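Local coordinates for vacuolar aminopeptidase 1 (Saccharomyces cerevisiae, PDB 5JGF) that removes amino acids, preferably neutral or hydrophobic ones, from the N-termini of peptides as a zinc-dependent vacuolar metalloaminopeptidase that assembles into dodecamers, at the interface of chains A and B. Coordinates in Å, arbitrary orientation; residue numbers count along the deposited sequence, not the author numbering. Chains: chain A/B, Vacuolar aminopeptidase 1.

The interface of chains A and B. Residues chain A 383-384, 386-387, 470; chain B 137, 139, 234-237.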
# COMPACT_ATOMS: atom_id res chain seq x y z
N VAL A 383 -47.12 3.75 12.33
CA VAL A 383 -47.76 4.99 12.77
C VAL A 383 -48.94 4.79 13.72
O VAL A 383 -49.10 5.55 14.67
CB VAL A 383 -48.19 5.86 11.55
CG1 VAL A 383 -49.30 5.18 10.77
CG2 VAL A 383 -48.63 7.24 12.03
N VAL A 384 -49.76 3.77 13.47
CA VAL A 384 -50.89 3.52 14.35
C VAL A 384 -50.41 3.00 15.70
O VAL A 384 -50.91 3.42 16.75
CB VAL A 384 -51.87 2.50 13.73
CG1 VAL A 384 -52.91 2.08 14.75
CG2 VAL A 384 -52.55 3.11 12.51
N THR A 386 -47.58 3.56 17.12
CA THR A 386 -46.94 4.66 17.83
C THR A 386 -48.02 5.50 18.50
O THR A 386 -47.91 5.84 19.68
CB THR A 386 -46.14 5.55 16.86
OG1 THR A 386 -45.10 4.77 16.24
CG2 THR A 386 -45.51 6.72 17.60
N ALA A 387 -49.07 5.83 17.75
CA ALA A 387 -50.16 6.63 18.29
C ALA A 387 -50.82 5.91 19.46
O ALA A 387 -51.16 6.53 20.47
CB ALA A 387 -51.19 6.92 17.19
N PHE A 470 -59.38 3.42 17.36
CA PHE A 470 -58.86 3.40 16.00
C PHE A 470 -59.79 2.57 15.12
O PHE A 470 -59.29 1.91 14.19
CB PHE A 470 -57.45 2.81 15.96
CG PHE A 470 -56.43 3.61 16.73
CD1 PHE A 470 -56.43 3.60 18.12
CD2 PHE A 470 -55.49 4.38 16.07
CE1 PHE A 470 -55.51 4.35 18.84
CE2 PHE A 470 -54.56 5.14 16.78
CZ PHE A 470 -54.57 5.12 18.17
N ARG B 137 -50.01 9.79 5.28
CA ARG B 137 -51.09 9.61 6.24
C ARG B 137 -50.97 10.42 7.52
O ARG B 137 -49.92 10.44 8.17
CB ARG B 137 -51.21 8.13 6.60
CG ARG B 137 -52.42 7.78 7.45
CD ARG B 137 -52.40 6.31 7.82
NE ARG B 137 -53.69 5.86 8.34
CZ ARG B 137 -53.93 4.61 8.74
NH1 ARG B 137 -52.98 3.70 8.69
NH2 ARG B 137 -55.14 4.29 9.18
N LEU B 139 -52.90 11.10 11.28
CA LEU B 139 -53.84 10.54 12.24
C LEU B 139 -54.28 11.71 13.10
O LEU B 139 -53.44 12.46 13.61
CB LEU B 139 -53.18 9.48 13.12
CG LEU B 139 -52.80 8.14 12.48
CD1 LEU B 139 -52.26 7.20 13.56
CD2 LEU B 139 -54.02 7.52 11.81
N ILE B 234 -52.46 13.88 15.77
CA ILE B 234 -51.98 12.86 16.71
C ILE B 234 -50.67 12.17 16.29
O ILE B 234 -49.82 11.89 17.14
CB ILE B 234 -53.09 11.83 16.92
CG1 ILE B 234 -54.27 12.51 17.61
CG2 ILE B 234 -52.57 10.61 17.67
CD1 ILE B 234 -53.96 13.20 18.89
N GLN B 235 -50.52 11.91 15.00
CA GLN B 235 -49.32 11.27 14.47
C GLN B 235 -49.35 11.38 12.97
O GLN B 235 -50.35 11.79 12.39
CB GLN B 235 -49.28 9.79 14.88
CG GLN B 235 -48.32 9.46 16.01
CD GLN B 235 -46.91 9.99 15.76
OE1 GLN B 235 -46.49 10.14 14.61
NE2 GLN B 235 -46.18 10.28 16.83
N MET B 236 -48.24 11.02 12.33
CA MET B 236 -48.21 11.07 10.88
C MET B 236 -47.12 10.19 10.30
O MET B 236 -46.12 9.91 10.96
CB MET B 236 -48.04 12.51 10.39
CG MET B 236 -46.98 13.31 11.10
SD MET B 236 -47.02 15.06 10.60
CE MET B 236 -45.30 15.29 10.22
N ASP B 237 -47.35 9.75 9.07
CA ASP B 237 -46.42 8.90 8.33
C ASP B 237 -46.33 9.56 6.95
O ASP B 237 -47.10 9.23 6.05
CB ASP B 237 -46.98 7.48 8.21
CG ASP B 237 -46.07 6.55 7.44
OD1 ASP B 237 -44.99 6.99 7.00
OD2 ASP B 237 -46.44 5.36 7.26
O HOH W 1 -46.40 3.56 9.55
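The first turn of helix 383-396 of chain A packs on strands 132-141 and 233-242 of chain B, in a subunit contact of the M18-family aminopeptidase, whose tetrahedral dodecamer illustrates how a helix end can dock on a neighbour's sheet. A:Val383 hides the most surface of the residues here, 84 Å². With CG1 at chi1 66°, its other methyl is anti to the backbone N: A:Val383 CG2 lies 3.7 Å from the carbonyl carbon C of B:Met236 and also touches CB of B:Gln235. Its CB lies 3.9 Å from CB of B:Asp237, the two side chains crossing obliquely. CD1 of B:Leu139 serves several partners: it reaches CB of A:Ala387 at 3.8 Å, CG2 of A:Val383 and CA of A:Val384. The methyl of A:Ala387 is also flanked by CG2 of B:Ile234 and CG of B:Gln235. Bent at chi2 (-51°), the B:Gln235 side chain folds back, and its amide oxygen OE1 accepts a 3.0 Å hydrogen bond from B:Met236 N, the donor tilted 30° from the carbonyl plane. This bond restrains the amide, whose NE2 lies 3.7 Å from CG2 of A:Thr386, the two side chains crossing at about a right angle. The extended B:Arg137 brings its guanidinium NH1 to 3.9 Å from A:Val384 CG2, meeting the valine at a slant. A water bridges A:Val383 N at the helix start (2.9 Å) and the carboxylate OD2 of B:Asp237 (2.9 Å), whose negative charge the helix start may favour.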